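PDB 2AFB: 2-keto-3-deoxygluconate kinase from Thermotoga maritima, which probably catalyses the ATP-dependent phosphorylation of 2-keto-3-deoxygluconate, as a sugar kinase of the pfkB (ribokinase) family. Local coordinates for residues G44-N49 against H143-T148; A51-Q56 against A295-Y300; G170-C175 against V200-A205; V192-M197 against K212-S217. All coordinates share one frame; numbering follows the deposited sequence.

Contact 1: G44-N49 against H143-T148; sequences GGAEAN and HFSGIT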
loop_
_atom_site.group_PDB
_atom_site.type_symbol
_atom_site.label_atom_id
_atom_site.label_comp_id
_atom_site.label_asym_id
_atom_site.label_seq_id
_atom_site.Cartn_x
_atom_site.Cartn_y
_atom_site.Cartn_z
ATOM N N GLY A 44 16.235 -7.527 12.303
ATOM C CA GLY A 44 17.463 -6.948 12.857
ATOM C C GLY A 44 17.788 -7.295 14.275
ATOM O O GLY A 44 17.069 -8.044 14.905
ATOM N N GLY A 45 18.832 -6.679 14.796
ATOM C CA GLY A 45 19.354 -6.984 16.151
ATOM C C GLY A 45 20.734 -6.358 16.241
ATOM O O GLY A 45 21.413 -6.259 15.237
ATOM N N ALA A 46 21.164 -5.977 17.444
ATOM C CA ALA A 46 22.384 -5.151 17.659
ATOM C C ALA A 46 23.616 -5.671 16.885
ATOM O O ALA A 46 24.177 -4.971 16.018
ATOM C CB ALA A 46 22.699 -5.071 19.164
ATOM N N GLU A 47 23.981 -6.918 17.159
ATOM C CA GLU A 47 25.136 -7.538 16.506
ATOM C C GLU A 47 24.890 -7.914 15.048
ATOM O O GLU A 47 25.809 -7.808 14.224
ATOM C CB GLU A 47 25.687 -8.718 17.320
ATOM C CG GLU A 47 25.934 -8.391 18.819
ATOM C CD GLU A 47 24.727 -8.703 19.723
ATOM O OE1 GLU A 47 23.573 -8.896 19.216
ATOM O OE2 GLU A 47 24.939 -8.754 20.944
ATOM N N ALA A 48 23.649 -8.214 14.674
ATOM C CA ALA A 48 23.340 -8.416 13.256
ATOM C C ALA A 48 23.528 -7.131 12.474
ATOM O O ALA A 48 24.042 -7.154 11.370
ATOM C CB ALA A 48 21.937 -9.008 13.008
ATOM N N ASN A 49 23.115 -6.024 13.059
ATOM C CA ASN A 49 23.202 -4.735 12.426
ATOM C C ASN A 49 24.684 -4.335 12.185
ATOM O O ASN A 49 25.043 -3.755 11.142
ATOM C CB ASN A 49 22.506 -3.679 13.269
ATOM C CG ASN A 49 21.001 -3.953 13.528
ATOM O OD1 ASN A 49 20.350 -4.753 12.859
ATOM N ND2 ASN A 49 20.459 -3.243 14.519
ATOM N N HIS A 143 32.963 -9.275 17.603
ATOM C CA HIS A 143 32.095 -8.289 18.237
ATOM C C HIS A 143 30.873 -8.920 18.923
ATOM O O HIS A 143 30.229 -9.782 18.338
ATOM C CB HIS A 143 31.624 -7.238 17.212
ATOM C CG HIS A 143 30.739 -6.211 17.818
ATOM N ND1 HIS A 143 31.222 -5.227 18.649
ATOM C CD2 HIS A 143 29.389 -6.079 17.807
ATOM C CE1 HIS A 143 30.209 -4.491 19.073
ATOM N NE2 HIS A 143 29.084 -5.013 18.604
ATOM N N PHE A 144 30.567 -8.476 20.159
ATOM C CA PHE A 144 29.346 -8.883 20.889
ATOM C C PHE A 144 28.807 -7.681 21.620
ATOM O O PHE A 144 29.508 -6.654 21.717
ATOM C CB PHE A 144 29.558 -10.074 21.880
ATOM C CG PHE A 144 30.430 -9.757 23.097
ATOM C CD1 PHE A 144 31.818 -9.642 22.979
ATOM C CD2 PHE A 144 29.862 -9.608 24.355
ATOM C CE1 PHE A 144 32.597 -9.362 24.095
ATOM C CE2 PHE A 144 30.609 -9.318 25.442
ATOM C CZ PHE A 144 31.985 -9.189 25.321
ATOM N N SER A 145 27.543 -7.781 22.078
ATOM C CA SER A 145 26.972 -6.745 22.927
ATOM C C SER A 145 26.362 -7.291 24.220
ATOM O O SER A 145 26.026 -8.482 24.311
ATOM C CB SER A 145 25.939 -5.944 22.168
ATOM O OG SER A 145 24.651 -6.429 22.450
ATOM N N GLY A 146 26.196 -6.409 25.211
ATOM C CA GLY A 146 25.593 -6.786 26.519
ATOM C C GLY A 146 24.103 -7.167 26.499
ATOM O O GLY A 146 23.521 -7.606 27.501
ATOM N N ILE A 147 23.463 -6.995 25.357
ATOM C CA ILE A 147 22.109 -7.463 25.196
ATOM C C ILE A 147 22.062 -8.984 25.276
ATOM O O ILE A 147 21.086 -9.542 25.767
ATOM C CB ILE A 147 21.534 -6.988 23.854
ATOM C CG1 ILE A 147 21.083 -5.536 23.994
ATOM C CG2 ILE A 147 20.343 -7.836 23.427
ATOM C CD1 ILE A 147 21.135 -4.792 22.730
ATOM N N THR A 148 23.109 -9.659 24.815
ATOM C CA THR A 148 23.062 -11.115 24.631
ATOM C C THR A 148 23.144 -12.042 25.872
ATOM O O THR A 148 22.382 -12.966 25.990
ATOM C CB THR A 148 24.124 -11.509 23.606
ATOM O OG1 THR A 148 23.837 -10.789 22.408
ATOM C CG2 THR A 148 24.033 -12.986 23.294
HETATM O O HOH W 1 21.681 -9.979 20.706
#
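E47 and T148 cross obliquely, and their meeting, with S145 as third member, shows how one carboxylate oxygen can tie the start of a helix to the end of a strand. E47 leaves the helix with CG anti to its carbonyl carbon (chi1 -50°), and the chain bends at chi2 (92°), which sets CD toward T148 and S145. OE2 is gripped from both faces of the carboxylate plane: S145 OG donates to E47 OE2 over 2.8 Å from one face, and T148 OG1 donates to E47 OE2 over 2.7 Å from the other. S145 N adds a weak bond to the same oxygen. A water that donates to both E47 OE1 and T148 OG1 bridges the two groups and would probably limit rotation of the carboxylate. The serine hydroxyl is held, since S145 OG accepts from I147 N at 3.2 Å, an ST turn within the type I turn that follows the strand.

Apolar contacts flank this polar knot. A46 CB lies 3.9 Å from I147 CD1, while E47 CG passes 4.0 Å from F144 CA. Within the 44-49 segment, G45 N donates to N49 OD1 from above its carbonyl plane, and N49 ND2 bonds D292. The GGAEAN sequence fits the N-terminal glycine-rich signature of pfkB kinases, which in relatives lies by the sugar pocket and the hinge to the lid.

Contact 2: A51-Q56 against A295-Y300; sequences AAFLAQ and AGALIY
Helices 46-56 and 290-304 run in broadly the same direction where F53 meets G296, the local axes approaching to 8.6 Å and crossing at -49°. F53 CG, anti to the backbone N (chi1 -176°), is set toward G296, and the ring lies against the other helix. The glycine makes this possible: a CB on G296 would collide with F53 CG. F53 CD1 comes to 3.3 Å from G296 C, and A297 N stands 3.4 Å above one face of the F53 ring, offset toward its rim. At the far end F53 CZ touches A297 CB at 3.6 Å, while Y300 CB sits at the ring's edge. An alanine in place of F53 would probably leave a gap over G296 and strip A297 of its aromatic cover. L54 CD2 lies 3.4 Å from G296 O and 3.9 Å from I299 CG2, the leucine and isoleucine side chains crossing at about a right angle. A318 of helix 308-322 also touches F53, and V15 touches L54. All touching residues are buried, and apolar side chains meet each other and the backbone of G296 and A297; cohesion probably comes mostly from close fit and dispersion, the glycine permitting the close approach.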
loop_
_atom_site.group_PDB
_atom_site.type_symbol
_atom_site.label_atom_id
_atom_site.label_comp_id
_atom_site.label_asym_id
_atom_site.label_seq_id
_atom_site.Cartn_x
_atom_site.Cartn_y
_atom_site.Cartn_z
ATOM N N ALA A 51 27.182 -6.527 11.757
ATOM C CA ALA A 51 27.630 -7.376 10.666
ATOM C C ALA A 51 27.184 -6.781 9.321
ATOM O O ALA A 51 27.925 -6.771 8.332
ATOM C CB ALA A 51 27.062 -8.816 10.835
ATOM N N ALA A 52 25.966 -6.249 9.284
ATOM C CA ALA A 52 25.429 -5.743 8.031
ATOM C C ALA A 52 26.175 -4.501 7.617
ATOM O O ALA A 52 26.368 -4.311 6.413
ATOM C CB ALA A 52 23.910 -5.472 8.115
ATOM N N PHE A 53 26.587 -3.685 8.595
ATOM C CA PHE A 53 27.432 -2.488 8.333
ATOM C C PHE A 53 28.774 -2.897 7.718
ATOM O O PHE A 53 29.184 -2.484 6.633
ATOM C CB PHE A 53 27.637 -1.648 9.619
ATOM C CG PHE A 53 28.404 -0.402 9.380
ATOM C CD1 PHE A 53 29.785 -0.444 9.269
ATOM C CD2 PHE A 53 27.755 0.793 9.147
ATOM C CE1 PHE A 53 30.509 0.663 8.943
ATOM C CE2 PHE A 53 28.482 1.911 8.832
ATOM C CZ PHE A 53 29.865 1.847 8.728
ATOM N N LEU A 54 29.441 -3.784 8.408
ATOM C CA LEU A 54 30.727 -4.281 7.897
ATOM C C LEU A 54 30.594 -4.936 6.504
ATOM O O LEU A 54 31.455 -4.757 5.685
ATOM C CB LEU A 54 31.397 -5.217 8.925
ATOM C CG LEU A 54 31.706 -4.426 10.204
ATOM C CD1 LEU A 54 31.916 -5.386 11.359
ATOM C CD2 LEU A 54 32.847 -3.472 10.037
ATOM N N ALA A 55 29.525 -5.683 6.241
ATOM C CA ALA A 55 29.316 -6.201 4.892
ATOM C C ALA A 55 29.095 -5.065 3.873
ATOM O O ALA A 55 29.642 -5.109 2.786
ATOM C CB ALA A 55 28.166 -7.209 4.859
ATOM N N GLN A 56 28.331 -4.050 4.250
ATOM C CA GLN A 56 28.073 -2.905 3.391
ATOM C C GLN A 56 29.392 -2.150 3.066
ATOM O O GLN A 56 29.548 -1.598 2.013
ATOM C CB GLN A 56 27.031 -1.984 4.065
ATOM C CG GLN A 56 25.540 -2.505 3.955
ATOM C CD GLN A 56 25.011 -2.393 2.508
ATOM O OE1 GLN A 56 24.863 -1.291 1.968
ATOM N NE2 GLN A 56 24.749 -3.541 1.878
ATOM N N ALA A 295 29.196 1.496 16.028
ATOM C CA ALA A 295 30.048 0.356 16.355
ATOM C C ALA A 295 30.694 -0.276 15.135
ATOM O O ALA A 295 31.894 -0.562 15.153
ATOM C CB ALA A 295 29.250 -0.707 17.107
ATOM N N GLY A 296 29.875 -0.507 14.115
ATOM C CA GLY A 296 30.302 -0.950 12.782
ATOM C C GLY A 296 31.357 -0.068 12.191
ATOM O O GLY A 296 32.439 -0.504 11.730
ATOM N N ALA A 297 31.070 1.208 12.226
ATOM C CA ALA A 297 32.013 2.160 11.641
ATOM C C ALA A 297 33.326 2.236 12.452
ATOM O O ALA A 297 34.451 2.380 11.905
ATOM C CB ALA A 297 31.347 3.522 11.528
ATOM N N LEU A 298 33.208 2.120 13.764
ATOM C CA LEU A 298 34.419 2.178 14.598
ATOM C C LEU A 298 35.304 0.942 14.368
ATOM O O LEU A 298 36.559 1.043 14.285
ATOM C CB LEU A 298 34.040 2.315 16.068
ATOM C CG LEU A 298 35.201 2.503 17.041
ATOM C CD1 LEU A 298 36.006 3.736 16.721
ATOM C CD2 LEU A 298 34.636 2.559 18.447
ATOM N N ILE A 299 34.655 -0.212 14.195
ATOM C CA ILE A 299 35.359 -1.460 13.891
ATOM C C ILE A 299 36.037 -1.335 12.522
ATOM O O ILE A 299 37.226 -1.666 12.358
ATOM C CB ILE A 299 34.402 -2.624 13.863
ATOM C CG1 ILE A 299 33.920 -2.912 15.279
ATOM C CG2 ILE A 299 35.030 -3.848 13.291
ATOM C CD1 ILE A 299 32.686 -3.807 15.310
ATOM N N TYR A 300 35.255 -0.878 11.551
ATOM C CA TYR A 300 35.740 -0.675 10.200
ATOM C C TYR A 300 36.961 0.229 10.257
ATOM O O TYR A 300 37.984 -0.138 9.733
ATOM C CB TYR A 300 34.662 -0.087 9.272
ATOM C CG TYR A 300 35.140 0.142 7.873
ATOM C CD1 TYR A 300 35.404 -0.926 7.018
ATOM C CD2 TYR A 300 35.394 1.430 7.401
ATOM C CE1 TYR A 300 35.868 -0.707 5.709
ATOM C CE2 TYR A 300 35.876 1.641 6.109
ATOM C CZ TYR A 300 36.096 0.568 5.279
ATOM O OH TYR A 300 36.564 0.795 4.007
#

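Contact 3: G170-C175 against V200-A205; sequences GVTVSC and VDVLIA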
loop_
_atom_site.group_PDB
_atom_site.type_symbol
_atom_site.label_atom_id
_atom_site.label_comp_id
_atom_site.label_asym_id
_atom_site.label_seq_id
_atom_site.Cartn_x
_atom_site.Cartn_y
_atom_site.Cartn_z
ATOM N N GLY A 170 44.264 -14.689 19.122
ATOM C CA GLY A 170 44.740 -13.298 19.022
ATOM C C GLY A 170 43.769 -12.404 18.248
ATOM O O GLY A 170 44.162 -11.421 17.661
ATOM N N VAL A 171 42.495 -12.762 18.261
ATOM C CA VAL A 171 41.471 -12.015 17.558
ATOM C C VAL A 171 41.101 -10.766 18.381
ATOM O O VAL A 171 40.895 -10.870 19.588
ATOM C CB VAL A 171 40.245 -12.922 17.347
ATOM C CG1 VAL A 171 39.070 -12.168 16.673
ATOM C CG2 VAL A 171 40.637 -14.142 16.541
ATOM N N THR A 172 41.009 -9.599 17.727
ATOM C CA THR A 172 40.548 -8.377 18.362
ATOM C C THR A 172 39.090 -8.503 18.700
ATOM O O THR A 172 38.296 -8.976 17.872
ATOM C CB THR A 172 40.754 -7.122 17.498
ATOM O OG1 THR A 172 42.150 -6.989 17.184
ATOM C CG2 THR A 172 40.333 -5.895 18.298
ATOM N N VAL A 173 38.768 -8.088 19.930
ATOM C CA VAL A 173 37.457 -8.233 20.516
ATOM C C VAL A 173 36.906 -6.855 20.882
ATOM O O VAL A 173 37.539 -6.099 21.616
ATOM C CB VAL A 173 37.485 -9.123 21.782
ATOM C CG1 VAL A 173 36.190 -9.059 22.530
ATOM C CG2 VAL A 173 37.829 -10.566 21.436
ATOM N N SER A 174 35.719 -6.546 20.347
ATOM C CA SER A 174 34.944 -5.414 20.791
ATOM C C SER A 174 33.642 -5.856 21.500
ATOM O O SER A 174 33.066 -6.928 21.240
ATOM C CB SER A 174 34.633 -4.471 19.616
ATOM O OG SER A 174 33.767 -5.092 18.700
ATOM N N CYS A 175 33.183 -4.969 22.378
ATOM C CA CYS A 175 31.919 -5.101 23.081
ATOM C C CYS A 175 31.196 -3.751 23.103
ATOM O O CYS A 175 31.765 -2.760 23.526
ATOM C CB CYS A 175 32.167 -5.548 24.520
ATOM S SG CYS A 175 30.688 -5.710 25.569
ATOM N N VAL A 200 38.213 -7.956 26.388
ATOM C CA VAL A 200 37.756 -6.918 25.463
ATOM C C VAL A 200 38.848 -5.904 25.188
ATOM O O VAL A 200 39.438 -5.379 26.123
ATOM C CB VAL A 200 36.515 -6.195 26.020
ATOM C CG1 VAL A 200 36.111 -5.014 25.139
ATOM C CG2 VAL A 200 35.340 -7.183 26.159
ATOM N N ASP A 201 39.087 -5.609 23.915
ATOM C CA ASP A 201 40.107 -4.606 23.493
ATOM C C ASP A 201 39.539 -3.199 23.191
ATOM O O ASP A 201 40.183 -2.178 23.422
ATOM C CB ASP A 201 40.832 -5.127 22.234
ATOM C CG ASP A 201 41.444 -6.511 22.446
ATOM O OD1 ASP A 201 42.340 -6.629 23.308
ATOM O OD2 ASP A 201 41.004 -7.486 21.792
ATOM N N VAL A 202 38.323 -3.182 22.666
ATOM C CA VAL A 202 37.638 -1.973 22.210
ATOM C C VAL A 202 36.251 -1.937 22.861
ATOM O O VAL A 202 35.447 -2.848 22.647
ATOM C CB VAL A 202 37.469 -2.022 20.697
ATOM C CG1 VAL A 202 36.680 -0.766 20.202
ATOM C CG2 VAL A 202 38.843 -2.187 20.017
ATOM N N LEU A 203 35.991 -0.871 23.619
ATOM C CA LEU A 203 34.702 -0.646 24.313
ATOM C C LEU A 203 33.882 0.363 23.569
ATOM O O LEU A 203 34.392 1.419 23.155
ATOM C CB LEU A 203 34.946 -0.098 25.720
ATOM C CG LEU A 203 33.709 -0.050 26.616
ATOM C CD1 LEU A 203 33.299 -1.443 27.047
ATOM C CD2 LEU A 203 33.985 0.799 27.854
ATOM N N ILE A 204 32.614 0.018 23.372
ATOM C CA ILE A 204 31.632 0.888 22.756
ATOM C C ILE A 204 30.522 1.031 23.804
ATOM O O ILE A 204 30.097 0.033 24.412
ATOM C CB ILE A 204 31.118 0.291 21.422
ATOM C CG1 ILE A 204 32.287 0.181 20.453
ATOM C CG2 ILE A 204 30.052 1.149 20.837
ATOM C CD1 ILE A 204 32.210 -0.996 19.538
ATOM N N ALA A 205 30.115 2.268 24.053
ATOM C CA ALA A 205 29.154 2.560 25.110
ATOM C C ALA A 205 28.542 3.953 24.986
ATOM O O ALA A 205 28.927 4.747 24.123
ATOM C CB ALA A 205 29.832 2.443 26.445
#
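Backbone hydrogen bonds between V173, C175 and their partners V202 and I204 zip strands 172-176 and 202-205 together in parallel, the short axes 4.9 Å apart. C175 sits astride the ladder: its N donates to V202 O at 3.1 Å, nearly along the C=O axis, and its O accepts from I204 N at 2.9 Å. V173 O is shared by two donors, D201 N at 2.8 Å and V202 N at 3.2 Å.

A side chain extends the ladder at its start. D201 OD2, through its anti lone pair, accepts from V173 N at 3.0 Å, with a fairly straight N-H...O angle of 158°. An alanine at D201 would probably leave V173 N without this acceptor and T172 CG2 without its neighbour OD2.

Apolar contacts are divided between the two faces of the sheet. S174 CB meets V202 CB at 3.9 Å on the face covered by helix 290-304, whose I299 touches S174 and whose L298 touches I204; S174 OG is bonded to H143 and W141. On the other face V200 reaches across to C175, CG2 to CB 3.9 Å, and crosses V173 at about a right angle. The two strands, joined through helix 186-196, form a beta-alpha-beta crossover in the central sheet of the ribokinase-like fold.

Contact 4: V192-M197 against K212-S217; sequences VMIPFM and KVLGIS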
loop_
_atom_site.group_PDB
_atom_site.type_symbol
_atom_site.label_atom_id
_atom_site.label_comp_id
_atom_site.label_asym_id
_atom_site.label_seq_id
_atom_site.Cartn_x
_atom_site.Cartn_y
_atom_site.Cartn_z
ATOM N N VAL A 192 28.178 -10.216 35.541
ATOM C CA VAL A 192 28.481 -10.954 34.311
ATOM C C VAL A 192 29.454 -10.238 33.357
ATOM O O VAL A 192 30.341 -10.853 32.752
ATOM C CB VAL A 192 27.149 -11.258 33.512
ATOM C CG1 VAL A 192 27.448 -11.882 32.150
ATOM C CG2 VAL A 192 26.234 -12.191 34.345
HETATM N N MSE A 193 29.278 -8.939 33.198
HETATM C CA MSE A 193 30.023 -8.227 32.177
HETATM C C MSE A 193 31.435 -7.826 32.600
HETATM O O MSE A 193 32.312 -7.675 31.765
HETATM C CB MSE A 193 29.244 -7.001 31.785
HETATM C CG MSE A 193 27.898 -7.364 31.178
HETATM SE SE MSE A 193 28.129 -8.136 29.307
HETATM C CE MSE A 193 28.705 -6.419 28.299
ATOM N N ILE A 194 31.648 -7.602 33.884
ATOM C CA ILE A 194 32.950 -7.126 34.342
ATOM C C ILE A 194 33.980 -8.196 34.056
ATOM O O ILE A 194 34.973 -7.893 33.418
ATOM C CB ILE A 194 32.913 -6.612 35.808
ATOM C CG1 ILE A 194 32.408 -5.178 35.786
ATOM C CG2 ILE A 194 34.301 -6.682 36.490
ATOM C CD1 ILE A 194 31.799 -4.664 37.076
ATOM N N PRO A 195 33.718 -9.463 34.440
ATOM C CA PRO A 195 34.657 -10.509 34.016
ATOM C C PRO A 195 34.967 -10.575 32.524
ATOM O O PRO A 195 36.092 -10.811 32.167
ATOM C CB PRO A 195 33.989 -11.802 34.498
ATOM C CG PRO A 195 33.255 -11.374 35.716
ATOM C CD PRO A 195 32.645 -10.023 35.275
ATOM N N PHE A 196 33.994 -10.303 31.657
ATOM C CA PHE A 196 34.260 -10.350 30.224
ATOM C C PHE A 196 35.208 -9.239 29.761
ATOM O O PHE A 196 35.819 -9.340 28.700
ATOM C CB PHE A 196 32.956 -10.267 29.424
ATOM C CG PHE A 196 32.058 -11.482 29.534
ATOM C CD1 PHE A 196 32.562 -12.770 29.742
ATOM C CD2 PHE A 196 30.701 -11.337 29.376
ATOM C CE1 PHE A 196 31.712 -13.877 29.818
ATOM C CE2 PHE A 196 29.841 -12.445 29.460
ATOM C CZ PHE A 196 30.347 -13.709 29.673
HETATM N N MSE A 197 35.333 -8.164 30.533
HETATM C CA MSE A 197 36.167 -7.054 30.095
HETATM C C MSE A 197 37.613 -7.472 29.938
HETATM O O MSE A 197 38.287 -6.888 29.112
HETATM C CB MSE A 197 36.065 -5.854 31.037
HETATM C CG MSE A 197 34.719 -5.176 31.052
HETATM SE SE MSE A 197 33.890 -4.639 29.283
HETATM C CE MSE A 197 32.637 -6.151 28.918
ATOM N N LYS A 212 26.103 1.975 34.655
ATOM C CA LYS A 212 25.345 0.786 35.045
ATOM C C LYS A 212 26.165 -0.484 35.011
ATOM O O LYS A 212 26.159 -1.249 35.968
ATOM C CB LYS A 212 24.124 0.568 34.149
ATOM C CG LYS A 212 22.968 1.557 34.350
ATOM C CD LYS A 212 22.353 1.466 35.747
ATOM C CE LYS A 212 20.983 2.190 35.830
ATOM N NZ LYS A 212 20.760 2.697 37.221
ATOM N N VAL A 213 26.829 -0.737 33.892
ATOM C CA VAL A 213 27.491 -2.020 33.707
ATOM C C VAL A 213 28.872 -2.059 34.339
ATOM O O VAL A 213 29.328 -3.107 34.742
ATOM C CB VAL A 213 27.615 -2.385 32.216
ATOM C CG1 VAL A 213 28.347 -3.721 32.047
ATOM C CG2 VAL A 213 26.244 -2.452 31.588
ATOM N N LEU A 214 29.559 -0.929 34.372
ATOM C CA LEU A 214 30.906 -0.898 34.869
ATOM C C LEU A 214 30.994 -0.230 36.230
ATOM O O LEU A 214 32.021 -0.328 36.889
ATOM C CB LEU A 214 31.838 -0.212 33.868
ATOM C CG LEU A 214 32.065 -0.898 32.516
ATOM C CD1 LEU A 214 33.211 -0.188 31.777
ATOM C CD2 LEU A 214 32.361 -2.388 32.636
ATOM N N GLY A 215 29.922 0.437 36.652
ATOM C CA GLY A 215 29.932 1.172 37.915
ATOM C C GLY A 215 30.858 2.375 37.925
ATOM O O GLY A 215 31.318 2.791 38.977
ATOM N N ILE A 216 31.131 2.952 36.769
ATOM C CA ILE A 216 31.988 4.118 36.726
ATOM C C ILE A 216 31.206 5.345 36.287
ATOM O O ILE A 216 30.387 5.273 35.368
ATOM C CB ILE A 216 33.173 3.906 35.793
ATOM C CG1 ILE A 216 34.060 2.777 36.338
ATOM C CG2 ILE A 216 33.974 5.208 35.673
ATOM C CD1 ILE A 216 35.215 2.353 35.414
ATOM N N SER A 217 31.505 6.477 36.920
ATOM C CA SER A 217 30.758 7.724 36.715
ATOM C C SER A 217 31.583 8.984 37.016
ATOM O O SER A 217 32.577 8.923 37.753
ATOM C CB SER A 217 29.523 7.728 37.614
ATOM O OG SER A 217 28.708 8.846 37.315
#
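Apolar packing, with V213 against M193 and L214 against M197, joins the end region of helix 186-196 to that of helix 207-214, about 17 Å (centre to centre) from the middle of the chain. Both methionines are selenomethionines, and their share of the contact is made by M193 CB and CG and by M197 CG, not by the selenium atoms. M193 CB is pressed to 3.4 Å from V213 CG1, tighter than ordinary carbon contact; M193 CG follows at 3.8 Å from the same methyl. V213 offers that methyl because CG1 stands anti to the backbone N (chi1 178°). One turn further on, M197 CG lies 4.0 Å from L214 CD2.

The two helices are successive connections in the alternating alpha/beta order of the ribokinase-like fold: the first leads into strand 202-205, and the second leaves it. They therefore pack as neighbours beside the sheet, and C175 of strand 172-176 touches both methionines. The bends of M193 at chi2 and chi3 bring its CE to C175.

I194 covers the margin of the contact. I194 CD1 comes 3.7 Å from V213 O, and I194 CG1 rests 4.2 Å from L214 CD2. Y244 of helix 230-244 touches both I194 and M197, while W184 touches M193 and Y179 touches V213, both from loops. Q190 NE2 of helix 186-196 is hydrogen-bonded to K212 O, a polar link between the same two helices.

How the contacts relate
Contact 3 sits at the hub of a layered arrangement. Its strand 172-176 is the sheet neighbour of the strand used by contact 1, with F144 N 3.1 Å from S174 O in a probable backbone hydrogen bond. On one face contact 2 packs against it, A295 CB lying 3.8 Å from I204 CD1; on the other, contact 4 does so, with M193 CE 3.4 Å from C175 SG. Contacts 2 and 4, flanking the sheet, therefore stay apart, their centres 24 Å from each other. Helix 46-56 serves both contact 1 and contact 2, whose Y300 side chain lies about 7 Å from a bound calcium ion. By family likeness contact 1 probably lies by the sugar pocket.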